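Local coordinates for probable glutamine synthetase (Pseudomonas aeruginosa, PDB 4HPP), which belongs to the glutamine synthetase family and holds a magnesium ion and a glutamic acid molecule in its catalytic domain, at residues 146-151 with 178-183; 135-140 with 217-222; 226-231 with 431-436; 170-175 with 188-193. One frame throughout, in Å; residues are numbered along the deposited sequence.

Contact 1. Residues 146-151 with 178-183; sequences AAFSLQ and LPEYGQ. With MG (magnesium ion), chain B; GLU (glutamic acid), chain D.
Phe-148 sets its CG anti to the carbonyl carbon (chi1 -59°), and Glu-180 across from it bends its chain at chi2 (-79°). The CB of Phe-148 points away from residues 178-183, but the ring reaches them. Its CE2 lies 3.3 Å from Glu-180 OE2, which sits at the ring edge, in plane. The carboxylate is turned 67° against the ring. Pro-179 O is also at the edge. Glu-180 OE2 accepts from Tyr-181 N at 2.9 Å through its anti lone pair. This bond should help fix the rotation of the carboxylate.

Glu-180 OE1 binds the magnesium ion at 2.1 Å. Glu-133 and Glu-187 bind the same ion, and so does OE2 of the bound glutamic acid. This is the metal site of the glutamine synthetase catalytic domain, reached where strand 174-179 runs out into a loop. The facing segment forms a type II beta turn from Ala-146 to Ser-149.

Phe-148 CZ packs on Tyr-181 CB at 3.6 Å, with the two rings oblique. Ala-147 CB meets Tyr-181 CD1 at 3.6 Å. Phe-148 N makes a weak hydrogen bond to Glu-180 O at 3.4 Å. A water also accepts from Phe-148 N and donates to Glu-180 O. Tyr-181 OH is bonded to Asp-52 O of the second subunit. Pro-179 CG rests on Ser-149 O at 3.5 Å.

Contact 2. Residues 135-140 with 217-222; sequences SLLGLP and GLRTCF
Leu-218 packs around the end of strand 135-137 and the residues that follow it. Its CB lies 3.4 Å from Leu-137 O. Its CD2 touches the carbonyl C and O of Gly-138, whose positive phi (114°) suits glycine. Its CD1 meets Leu-139 CD2 at 3.5 Å, the two side chains crossing at about a right angle.

At Arg-219 the two strands pair, in antiparallel fashion, with 153° between their directions. Arg-219 N donates to Leu-137 O at 2.8 Å. Leu-137 N donates back to Arg-219 O at 2.7 Å. The arginine chain bends at chi3 (-64°), and its guanidinium lies with one face over Leu-137 CB, offset toward the rim. Leu-137 CD1 is near NH1. Beyond this, the side chain packs on Glu-142 of the third subunit.

Thr-220 forms a non-hydrogen-bonded pair with Leu-136. Its CA makes a CH...O contact with Ser-135 O at 3.2 Å. The Thr-220 side chain turns to helix 196-216, touching Thr-209 and Ala-213.

Cys-221 closes a second hydrogen-bonded pair. Ser-135 N donates to Cys-221 O at 2.7 Å, and Cys-221 N donates to Ser-135 O at 2.9 Å. Ser-135 CB and Cys-221 CB lie on the same face of the sheet, 3.8 Å apart.

Strand 219-221 thus joins strand 124-137 in the sheet of the catalytic domain. Four short backbone bonds, three of them nearly straight, set the register. The hold is therefore mainly backbone pairing. The side chains add apolar contact, with the Arg-219 guanidinium lying against Leu-137 rather than an opposite charge of this contact.

Contact 3. Residues 226-231 with 431-436; sequences PAPGAV and SDDDLC
Cys-436 and Pro-228 carry most of this contact, which sets a type II beta turn (Ala-227 to Ala-230) against the first turn of helix 432-439 in the catalytic domain. The packing is at the surface and joins parts of the chain that are far apart in sequence.

Sulfur packing comes first. Cys-436 points its CB toward the loop, and its SG, turned off the staggered position (chi1 147°), ends 3.5 Å from Ala-227 CA. The same sulfur lies 3.6 Å from Pro-228 N and 3.8 Å from Pro-228 CD. It therefore rests on the peptide that leads into the proline ring. The cysteine side chain also touches Leu-225 and Leu-289, the latter on helix 288-291.

Hydrogen bonds stay inside each segment. Ala-230 N makes a weak bond to Ala-227 O at 3.0 Å, which closes the turn. Gly-229, at the third position of the turn, has the positive phi usual there. Ser-431 is the N-cap of the helix, and its OG accepts from Asp-433 N at 3.2 Å. Three aspartates follow in the first turn, where their charge probably suits the helix start.

Proline against carboxylate is the remaining kind. Asp-433 sets its CG anti to the carbonyl carbon (chi1 -72°), and the two side chains meet obliquely. Asp-433 CG lies 3.7 Å from Pro-228 CG, and Asp-433 OD1 comes to 3.6 Å from Pro-228 CB.

Contact 4. Residues 170-175 with 188-193; sequences AGTEPE and VTCRPA
Cys-190 and Pro-174 face each other in a beta hairpin of strands 174-179 and 185-194, part of the catalytic-domain sheet. They form an antiparallel non-hydrogen-bonded pair whose side chains diverge.

The tight part is built around Cys-190. Its CB lies 3.3 Å from Thr-172 O. Its SG lies 3.6 Å from Pro-174 CA. On either side of the pair a backbone bond joins the strands. Arg-191 N donates to Glu-173 O at 3.1 Å, and Glu-175 N donates to Thr-189 O at 2.9 Å. Helices back this part: Pro-174 packs on Val-164 and Leu-167 of helix 159-169, and Cys-190 on Val-205 of helix 196-216.

The outer side is looser and more polar, with Arg-191 exposed. Glu-175 OE2 lies 3.4 Å from Arg-191 CG, but its charge does not contact the guanidinium. Glu-173 OE2 forms the salt bridge with Arg-191, and Glu-173 OE1 makes a second one with Arg-201. The carboxylate thus has two arginine partners, which would favour its charged form. Arg-191 chi3 is close to eclipsed (13°) and sets NE beside Glu-173. The guanidinium meets Glu-173 OE2 in its own plane, at its edge, with the two flat groups 87° apart. Arg-191 NE, at 3.0 Å, comes to Glu-173 OE2 from above the carboxylate plane. Arg-191 NH2 reaches the same oxygen at 3.0 Å from the same face.

From the N terminus, the chain first opens contact 2 at 135-140, on strand 124-137. Contact 1 opens at 146-151 and contact 4 at 170-175. Contact 1 closes at 178-183 and contact 4 at 188-193, so these two cross and share strand 174-179. Contact 2 closes only at 217-222, and both lie nested inside its loop. All three reach the same sheet. Contact 3 follows in series, opening at 226-231 and closing near the C terminus at 431-436. Its loop touches both contact 2, through Pro-226 on Ser-135, and contact 1, through Val-231 on Gly-182. It thereby ties the C-terminal helix 432-439 to this region.

Contact 1. Residues 146-151 with 178-183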
loop_
_atom_site.group_PDB
_atom_site.type_symbol
_atom_site.label_atom_id
_atom_site.label_comp_id
_atom_site.label_asym_id
_atom_site.label_seq_id
_atom_site.Cartn_x
_atom_site.Cartn_y
_atom_site.Cartn_z
ATOM N N ALA A 146 -28.675 -12.823 -8.628
ATOM C CA ALA A 146 -30.022 -13.237 -8.525
ATOM C C ALA A 146 -30.424 -13.731 -7.111
ATOM O O ALA A 146 -29.658 -14.464 -6.426
ATOM C CB ALA A 146 -30.284 -14.315 -9.580
ATOM N N ALA A 147 -31.674 -13.426 -6.749
ATOM C CA ALA A 147 -32.300 -13.921 -5.555
ATOM C C ALA A 147 -32.112 -15.447 -5.383
ATOM O O ALA A 147 -32.279 -16.207 -6.323
ATOM C CB ALA A 147 -33.764 -13.595 -5.592
ATOM N N PHE A 148 -31.763 -15.871 -4.172
ATOM C CA PHE A 148 -31.756 -17.289 -3.787
ATOM C C PHE A 148 -30.580 -18.089 -4.423
ATOM O O PHE A 148 -30.559 -19.298 -4.313
ATOM C CB PHE A 148 -33.105 -17.959 -4.167
ATOM C CG PHE A 148 -34.356 -17.341 -3.543
ATOM C CD1 PHE A 148 -35.558 -17.341 -4.247
ATOM C CD2 PHE A 148 -34.367 -16.818 -2.268
ATOM C CE1 PHE A 148 -36.724 -16.796 -3.701
ATOM C CE2 PHE A 148 -35.518 -16.256 -1.732
ATOM C CZ PHE A 148 -36.700 -16.238 -2.439
ATOM N N SER A 149 -29.662 -17.410 -5.126
ATOM C CA SER A 149 -28.780 -18.040 -6.086
ATOM C C SER A 149 -27.435 -18.415 -5.488
ATOM O O SER A 149 -26.968 -17.761 -4.526
ATOM C CB SER A 149 -28.631 -17.194 -7.391
ATOM O OG SER A 149 -27.948 -15.972 -7.174
ATOM N N LEU A 150 -26.827 -19.478 -6.043
ATOM C CA LEU A 150 -25.517 -19.987 -5.553
ATOM C C LEU A 150 -24.532 -18.826 -5.623
ATOM O O LEU A 150 -23.737 -18.613 -4.706
ATOM C CB LEU A 150 -24.969 -21.213 -6.371
ATOM C CG LEU A 150 -23.702 -21.924 -5.832
ATOM C CD1 LEU A 150 -23.812 -22.251 -4.345
ATOM C CD2 LEU A 150 -23.397 -23.208 -6.578
ATOM N N GLN A 151 -24.629 -18.027 -6.677
ATOM C CA GLN A 151 -23.706 -16.931 -6.797
ATOM C C GLN A 151 -23.844 -15.958 -5.678
ATOM O O GLN A 151 -22.806 -15.409 -5.209
ATOM C CB GLN A 151 -23.779 -16.274 -8.162
ATOM C CG GLN A 151 -23.022 -17.038 -9.241
ATOM C CD GLN A 151 -22.801 -16.107 -10.403
ATOM O OE1 GLN A 151 -23.745 -15.767 -11.071
ATOM N NE2 GLN A 151 -21.564 -15.658 -10.619
ATOM N N LEU A 178 -28.777 -19.114 3.988
ATOM C CA LEU A 178 -29.219 -19.041 2.588
ATOM C C LEU A 178 -29.294 -17.595 2.107
ATOM O O LEU A 178 -29.677 -16.721 2.880
ATOM C CB LEU A 178 -30.584 -19.744 2.463
ATOM C CG LEU A 178 -31.746 -19.385 3.408
ATOM C CD1 LEU A 178 -32.811 -18.557 2.688
ATOM C CD2 LEU A 178 -32.398 -20.618 4.024
ATOM N N PRO A 179 -28.946 -17.327 0.841
ATOM C CA PRO A 179 -29.305 -15.975 0.278
ATOM C C PRO A 179 -30.807 -15.918 0.113
ATOM O O PRO A 179 -31.417 -16.947 -0.197
ATOM C CB PRO A 179 -28.688 -15.972 -1.105
ATOM C CG PRO A 179 -28.625 -17.444 -1.464
ATOM C CD PRO A 179 -28.420 -18.244 -0.193
ATOM N N GLU A 180 -31.418 -14.764 0.394
ATOM C CA GLU A 180 -32.879 -14.616 0.320
ATOM C C GLU A 180 -33.305 -13.747 -0.902
ATOM O O GLU A 180 -32.515 -13.478 -1.829
ATOM C CB GLU A 180 -33.400 -13.971 1.611
ATOM C CG GLU A 180 -34.092 -14.919 2.569
ATOM C CD GLU A 180 -35.519 -15.245 2.192
ATOM O OE1 GLU A 180 -36.152 -16.039 2.911
ATOM O OE2 GLU A 180 -36.025 -14.709 1.191
ATOM N N TYR A 181 -34.537 -13.249 -0.862
ATOM C CA TYR A 181 -35.147 -12.648 -2.057
ATOM C C TYR A 181 -34.501 -11.300 -2.412
ATOM O O TYR A 181 -34.180 -11.073 -3.565
ATOM C CB TYR A 181 -36.729 -12.683 -1.999
ATOM C CG TYR A 181 -37.410 -12.142 -3.212
ATOM C CD1 TYR A 181 -37.069 -12.598 -4.496
ATOM C CD2 TYR A 181 -38.396 -11.151 -3.098
ATOM C CE1 TYR A 181 -37.665 -12.080 -5.634
ATOM C CE2 TYR A 181 -39.007 -10.610 -4.226
ATOM C CZ TYR A 181 -38.639 -11.066 -5.484
ATOM O OH TYR A 181 -39.254 -10.535 -6.588
ATOM N N GLY A 182 -34.208 -10.457 -1.417
ATOM C CA GLY A 182 -33.670 -9.144 -1.750
ATOM C C GLY A 182 -32.205 -9.100 -2.005
ATOM O O GLY A 182 -31.429 -10.024 -1.617
ATOM N N GLN A 183 -31.776 -8.004 -2.600
ATOM C CA GLN A 183 -30.368 -7.863 -2.887
ATOM C C GLN A 183 -29.557 -7.758 -1.584
ATOM O O GLN A 183 -29.883 -6.931 -0.686
ATOM C CB GLN A 183 -30.186 -6.624 -3.706
ATOM C CG GLN A 183 -31.062 -6.579 -4.942
ATOM C CD GLN A 183 -30.464 -5.627 -5.933
ATOM O OE1 GLN A 183 -29.907 -4.584 -5.549
ATOM N NE2 GLN A 183 -30.502 -5.999 -7.204
HETATM MG MG MG B . -37.280 -16.317 4.713
HETATM N N GLU D . -38.862 -11.191 3.738
HETATM C CA GLU D . -40.250 -11.647 4.153
HETATM C C GLU D . -40.825 -10.989 5.429
HETATM O O GLU D . -40.729 -9.785 5.630
HETATM C CB GLU D . -40.277 -13.161 4.317
HETATM C CG GLU D . -40.156 -13.907 3.016
HETATM C CD GLU D . -39.967 -15.372 3.228
HETATM O OE1 GLU D . -40.887 -16.112 2.847
HETATM O OE2 GLU D . -38.919 -15.779 3.786
HETATM O OXT GLU D . -41.396 -11.642 6.310
HETATM O O HOH W 1 -30.039 -13.534 -2.660
#

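Contact 2. Residues 135-140 with 217-222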
loop_
_atom_site.group_PDB
_atom_site.type_symbol
_atom_site.label_atom_id
_atom_site.label_comp_id
_atom_site.label_asym_id
_atom_site.label_seq_id
_atom_site.Cartn_x
_atom_site.Cartn_y
_atom_site.Cartn_z
ATOM N N SER A 135 -29.607 -7.784 5.819
ATOM C CA SER A 135 -28.861 -7.274 4.688
ATOM C C SER A 135 -27.453 -7.390 5.094
ATOM O O SER A 135 -27.126 -7.070 6.253
ATOM C CB SER A 135 -29.089 -5.746 4.498
ATOM O OG SER A 135 -30.371 -5.434 3.956
ATOM N N LEU A 136 -26.611 -7.812 4.151
ATOM C CA LEU A 136 -25.157 -7.820 4.299
ATOM C C LEU A 136 -24.568 -6.780 3.379
ATOM O O LEU A 136 -24.592 -6.949 2.160
ATOM C CB LEU A 136 -24.555 -9.208 3.997
ATOM C CG LEU A 136 -23.077 -9.380 4.362
ATOM C CD1 LEU A 136 -22.884 -9.183 5.844
ATOM C CD2 LEU A 136 -22.516 -10.737 3.981
ATOM N N LEU A 137 -24.046 -5.709 3.980
ATOM C CA LEU A 137 -23.461 -4.575 3.265
ATOM C C LEU A 137 -21.964 -4.565 3.338
ATOM O O LEU A 137 -21.348 -4.884 4.394
ATOM C CB LEU A 137 -24.003 -3.254 3.817
ATOM C CG LEU A 137 -25.529 -3.323 3.976
ATOM C CD1 LEU A 137 -26.071 -2.104 4.707
ATOM C CD2 LEU A 137 -26.105 -3.506 2.579
ATOM N N GLY A 138 -21.395 -4.235 2.180
ATOM C CA GLY A 138 -19.994 -3.881 2.035
ATOM C C GLY A 138 -19.265 -4.915 1.211
ATOM O O GLY A 138 -18.038 -4.907 1.150
ATOM N N LEU A 139 -19.997 -5.862 0.626
ATOM C CA LEU A 139 -19.303 -7.009 0.074
ATOM C C LEU A 139 -18.563 -6.517 -1.142
ATOM O O LEU A 139 -19.023 -5.620 -1.832
ATOM C CB LEU A 139 -20.234 -8.164 -0.268
ATOM C CG LEU A 139 -20.940 -8.906 0.856
ATOM C CD1 LEU A 139 -21.981 -9.925 0.271
ATOM C CD2 LEU A 139 -19.890 -9.570 1.697
ATOM N N PRO A 140 -17.389 -7.101 -1.401
ATOM C CA PRO A 140 -16.737 -6.706 -2.654
ATOM C C PRO A 140 -17.519 -7.274 -3.847
ATOM O O PRO A 140 -18.622 -7.814 -3.687
ATOM C CB PRO A 140 -15.344 -7.343 -2.537
ATOM C CG PRO A 140 -15.493 -8.498 -1.566
ATOM C CD PRO A 140 -16.667 -8.178 -0.669
ATOM N N GLY A 217 -15.335 -6.252 8.368
ATOM C CA GLY A 217 -15.334 -4.890 7.851
ATOM C C GLY A 217 -16.656 -4.734 7.128
ATOM O O GLY A 217 -16.844 -3.779 6.418
ATOM N N LEU A 218 -17.575 -5.684 7.305
ATOM C CA LEU A 218 -18.904 -5.597 6.715
ATOM C C LEU A 218 -19.878 -5.020 7.698
ATOM O O LEU A 218 -19.570 -4.779 8.859
ATOM C CB LEU A 218 -19.382 -6.961 6.206
ATOM C CG LEU A 218 -18.382 -7.619 5.227
ATOM C CD1 LEU A 218 -18.658 -9.097 4.968
ATOM C CD2 LEU A 218 -18.191 -6.907 3.878
ATOM N N ARG A 219 -21.077 -4.767 7.214
ATOM C CA ARG A 219 -22.164 -4.308 8.045
ATOM C C ARG A 219 -23.448 -5.149 7.826
ATOM O O ARG A 219 -23.719 -5.684 6.702
ATOM C CB ARG A 219 -22.456 -2.872 7.648
ATOM C CG ARG A 219 -21.580 -1.852 8.332
ATOM C CD ARG A 219 -21.909 -0.479 7.788
ATOM N NE ARG A 219 -21.568 -0.476 6.383
ATOM C CZ ARG A 219 -22.413 -0.180 5.408
ATOM N NH1 ARG A 219 -23.678 0.198 5.718
ATOM N NH2 ARG A 219 -21.966 -0.246 4.130
ATOM N N THR A 220 -24.256 -5.258 8.878
ATOM C CA THR A 220 -25.544 -5.853 8.693
ATOM C C THR A 220 -26.684 -4.845 8.860
ATOM O O THR A 220 -26.589 -3.840 9.588
ATOM C CB THR A 220 -25.760 -6.977 9.693
ATOM O OG1 THR A 220 -25.499 -6.470 10.986
ATOM C CG2 THR A 220 -24.818 -8.119 9.444
ATOM N N CYS A 221 -27.810 -5.141 8.247
ATOM C CA CYS A 221 -29.001 -4.400 8.575
ATOM C C CYS A 221 -30.125 -5.384 8.776
ATOM O O CYS A 221 -30.390 -6.194 7.855
ATOM C CB CYS A 221 -29.332 -3.361 7.459
ATOM S SG CYS A 221 -30.916 -2.521 7.708
ATOM N N PHE A 222 -30.792 -5.308 9.945
ATOM C CA PHE A 222 -31.987 -6.087 10.281
ATOM C C PHE A 222 -33.276 -5.243 10.278
ATOM O O PHE A 222 -34.363 -5.721 10.659
ATOM C CB PHE A 222 -31.862 -6.693 11.662
ATOM C CG PHE A 222 -30.849 -7.810 11.781
ATOM C CD1 PHE A 222 -31.250 -9.081 12.093
ATOM C CD2 PHE A 222 -29.503 -7.575 11.620
ATOM C CE1 PHE A 222 -30.345 -10.099 12.191
ATOM C CE2 PHE A 222 -28.591 -8.602 11.748
ATOM C CZ PHE A 222 -29.010 -9.857 12.035
#

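Contact 3. Residues 226-231 with 431-436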
loop_
_atom_site.group_PDB
_atom_site.type_symbol
_atom_site.label_atom_id
_atom_site.label_comp_id
_atom_site.label_asym_id
_atom_site.label_seq_id
_atom_site.Cartn_x
_atom_site.Cartn_y
_atom_site.Cartn_z
ATOM N N PRO A 226 -34.799 -2.395 4.742
ATOM C CA PRO A 226 -33.357 -2.066 4.672
ATOM C C PRO A 226 -33.049 -0.753 3.910
ATOM O O PRO A 226 -32.097 -0.033 4.240
ATOM C CB PRO A 226 -32.754 -3.237 3.906
ATOM C CG PRO A 226 -33.895 -4.009 3.334
ATOM C CD PRO A 226 -35.116 -3.718 4.179
ATOM N N ALA A 227 -33.820 -0.478 2.872
ATOM C CA ALA A 227 -33.691 0.755 2.081
ATOM C C ALA A 227 -34.934 0.941 1.209
ATOM O O ALA A 227 -35.646 -0.015 0.887
ATOM C CB ALA A 227 -32.435 0.739 1.222
ATOM N N PRO A 228 -35.211 2.182 0.815
ATOM C CA PRO A 228 -36.487 2.347 0.104
ATOM C C PRO A 228 -36.703 1.398 -1.110
ATOM O O PRO A 228 -35.789 1.222 -1.929
ATOM C CB PRO A 228 -36.428 3.822 -0.312
ATOM C CG PRO A 228 -35.683 4.463 0.810
ATOM C CD PRO A 228 -34.531 3.486 0.997
ATOM N N GLY A 229 -37.893 0.785 -1.182
ATOM C CA GLY A 229 -38.257 -0.149 -2.260
ATOM C C GLY A 229 -37.445 -1.441 -2.290
ATOM O O GLY A 229 -37.269 -2.057 -3.345
ATOM N N ALA A 230 -36.948 -1.851 -1.127
ATOM C CA ALA A 230 -36.220 -3.070 -0.999
ATOM C C ALA A 230 -37.192 -4.111 -0.512
ATOM O O ALA A 230 -38.183 -3.782 0.135
ATOM C CB ALA A 230 -35.093 -2.874 0.001
ATOM N N VAL A 231 -36.908 -5.373 -0.815
ATOM C CA VAL A 231 -37.462 -6.501 -0.060
ATOM C C VAL A 231 -37.219 -6.332 1.448
ATOM O O VAL A 231 -36.134 -5.918 1.872
ATOM C CB VAL A 231 -36.846 -7.831 -0.525
ATOM C CG1 VAL A 231 -37.597 -9.031 0.086
ATOM C CG2 VAL A 231 -36.852 -7.877 -2.073
ATOM N N SER A 431 -40.875 11.578 6.022
ATOM C CA SER A 431 -41.276 10.844 4.853
ATOM C C SER A 431 -41.189 9.325 5.113
ATOM O O SER A 431 -40.445 8.872 5.986
ATOM C CB SER A 431 -40.283 11.279 3.763
ATOM O OG SER A 431 -40.231 10.383 2.660
ATOM N N ASP A 432 -41.939 8.527 4.369
ATOM C CA ASP A 432 -41.737 7.099 4.425
ATOM C C ASP A 432 -40.277 6.695 4.239
ATOM O O ASP A 432 -39.752 5.857 4.979
ATOM C CB ASP A 432 -42.633 6.380 3.424
ATOM C CG ASP A 432 -43.990 6.047 4.013
ATOM O OD1 ASP A 432 -44.794 5.314 3.359
ATOM O OD2 ASP A 432 -44.255 6.533 5.151
ATOM N N ASP A 433 -39.629 7.286 3.243
ATOM C CA ASP A 433 -38.235 6.998 2.896
ATOM C C ASP A 433 -37.224 7.373 3.994
ATOM O O ASP A 433 -36.535 6.495 4.502
ATOM C CB ASP A 433 -37.899 7.566 1.503
ATOM C CG ASP A 433 -38.576 6.765 0.364
ATOM O OD1 ASP A 433 -38.164 6.889 -0.799
ATOM O OD2 ASP A 433 -39.521 5.978 0.621
ATOM N N ASP A 434 -37.158 8.646 4.377
ATOM C CA ASP A 434 -36.370 9.106 5.542
ATOM C C ASP A 434 -36.485 8.212 6.797
ATOM O O ASP A 434 -35.520 7.950 7.509
ATOM C CB ASP A 434 -36.781 10.544 5.853
ATOM C CG ASP A 434 -36.732 11.425 4.605
ATOM O OD1 ASP A 434 -35.847 11.107 3.762
ATOM O OD2 ASP A 434 -37.569 12.374 4.447
ATOM N N LEU A 435 -37.689 7.730 7.038
ATOM C CA LEU A 435 -38.003 6.921 8.176
ATOM C C LEU A 435 -37.325 5.568 8.037
ATOM O O LEU A 435 -36.804 5.022 8.992
ATOM C CB LEU A 435 -39.495 6.703 8.138
ATOM C CG LEU A 435 -40.140 6.117 9.369
ATOM C CD1 LEU A 435 -39.763 6.957 10.597
ATOM C CD2 LEU A 435 -41.639 6.059 9.105
ATOM N N CYS A 436 -37.337 5.046 6.820
ATOM C CA CYS A 436 -36.716 3.788 6.508
ATOM C C CYS A 436 -35.201 3.918 6.554
ATOM O O CYS A 436 -34.494 3.071 7.130
ATOM C CB CYS A 436 -37.189 3.286 5.158
ATOM S SG CYS A 436 -35.911 2.381 4.309
#

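Contact 4. Residues 170-175 with 188-193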
loop_
_atom_site.group_PDB
_atom_site.type_symbol
_atom_site.label_atom_id
_atom_site.label_comp_id
_atom_site.label_asym_id
_atom_site.label_seq_id
_atom_site.Cartn_x
_atom_site.Cartn_y
_atom_site.Cartn_z
ATOM N N ALA A 170 -21.384 -20.129 19.684
ATOM C CA ALA A 170 -22.174 -19.375 20.643
ATOM C C ALA A 170 -23.282 -20.251 21.206
ATOM O O ALA A 170 -24.095 -19.801 21.990
ATOM C CB ALA A 170 -22.746 -18.170 19.976
ATOM N N GLY A 171 -23.307 -21.532 20.831
ATOM C CA GLY A 171 -24.382 -22.425 21.306
ATOM C C GLY A 171 -25.770 -22.143 20.736
ATOM O O GLY A 171 -26.797 -22.538 21.327
ATOM N N THR A 172 -25.833 -21.478 19.585
ATOM C CA THR A 172 -27.153 -21.238 18.958
ATOM C C THR A 172 -27.682 -22.485 18.157
ATOM O O THR A 172 -28.849 -22.556 17.751
ATOM C CB THR A 172 -27.211 -19.946 18.095
ATOM O OG1 THR A 172 -26.211 -20.006 17.056
ATOM C CG2 THR A 172 -26.973 -18.753 18.928
ATOM N N GLU A 173 -26.846 -23.477 17.938
ATOM C CA GLU A 173 -27.240 -24.550 16.992
ATOM C C GLU A 173 -27.647 -24.022 15.593
ATOM O O GLU A 173 -28.734 -24.301 15.067
ATOM C CB GLU A 173 -28.323 -25.422 17.604
ATOM C CG GLU A 173 -27.902 -26.030 18.950
ATOM C CD GLU A 173 -29.013 -26.824 19.592
ATOM O OE1 GLU A 173 -30.054 -26.199 19.997
ATOM O OE2 GLU A 173 -28.850 -28.070 19.681
ATOM N N PRO A 174 -26.756 -23.260 14.958
ATOM C CA PRO A 174 -27.100 -22.861 13.601
ATOM C C PRO A 174 -27.530 -24.108 12.768
ATOM O O PRO A 174 -27.052 -25.211 13.006
ATOM C CB PRO A 174 -25.791 -22.267 13.097
ATOM C CG PRO A 174 -24.716 -22.944 13.925
ATOM C CD PRO A 174 -25.335 -23.060 15.267
ATOM N N GLU A 175 -28.412 -23.957 11.805
ATOM C CA GLU A 175 -28.769 -25.102 10.998
ATOM C C GLU A 175 -28.919 -24.818 9.473
ATOM O O GLU A 175 -28.629 -25.690 8.677
ATOM C CB GLU A 175 -30.024 -25.769 11.589
ATOM C CG GLU A 175 -31.275 -25.806 10.706
ATOM C CD GLU A 175 -32.544 -26.203 11.484
ATOM O OE1 GLU A 175 -33.609 -25.517 11.361
ATOM O OE2 GLU A 175 -32.458 -27.193 12.241
ATOM N N VAL A 188 -30.382 -16.785 8.302
ATOM C CA VAL A 188 -29.881 -17.891 9.075
ATOM C C VAL A 188 -30.964 -18.387 10.070
ATOM O O VAL A 188 -31.699 -17.586 10.658
ATOM C CB VAL A 188 -28.535 -17.569 9.728
ATOM C CG1 VAL A 188 -28.622 -16.318 10.602
ATOM C CG2 VAL A 188 -28.047 -18.774 10.530
ATOM N N THR A 189 -31.096 -19.709 10.177
ATOM C CA THR A 189 -32.093 -20.320 11.027
ATOM C C THR A 189 -31.316 -21.246 11.970
ATOM O O THR A 189 -30.180 -21.715 11.682
ATOM C CB THR A 189 -33.142 -21.144 10.240
ATOM O OG1 THR A 189 -32.467 -22.132 9.491
ATOM C CG2 THR A 189 -33.954 -20.354 9.242
ATOM N N CYS A 190 -31.929 -21.502 13.110
ATOM C CA CYS A 190 -31.339 -22.359 14.099
ATOM C C CYS A 190 -32.354 -23.348 14.623
ATOM O O CYS A 190 -33.562 -23.233 14.361
ATOM C CB CYS A 190 -30.820 -21.530 15.257
ATOM S SG CYS A 190 -29.465 -20.441 14.807
ATOM N N ARG A 191 -31.848 -24.306 15.401
ATOM C CA ARG A 191 -32.674 -25.322 15.985
ATOM C C ARG A 191 -33.574 -24.690 17.064
ATOM O O ARG A 191 -33.180 -23.773 17.741
ATOM C CB ARG A 191 -31.746 -26.413 16.515
ATOM C CG ARG A 191 -31.190 -27.301 15.381
ATOM C CD ARG A 191 -30.336 -28.484 15.843
ATOM N NE ARG A 191 -30.477 -28.719 17.295
ATOM C CZ ARG A 191 -31.557 -29.226 17.918
ATOM N NH1 ARG A 191 -32.650 -29.585 17.220
ATOM N NH2 ARG A 191 -31.546 -29.362 19.261
ATOM N N PRO A 192 -34.790 -25.186 17.254
ATOM C CA PRO A 192 -35.645 -24.582 18.317
ATOM C C PRO A 192 -35.046 -24.685 19.746
ATOM O O PRO A 192 -34.186 -25.529 19.983
ATOM C CB PRO A 192 -36.892 -25.461 18.261
ATOM C CG PRO A 192 -36.736 -26.392 17.071
ATOM C CD PRO A 192 -35.275 -26.513 16.823
ATOM N N ALA A 193 -35.483 -23.865 20.698
ATOM C CA ALA A 193 -35.039 -23.972 22.144
ATOM C C ALA A 193 -36.269 -23.864 23.045
ATOM O O ALA A 193 -37.288 -23.390 22.587
ATOM C CB ALA A 193 -34.022 -22.878 22.547
#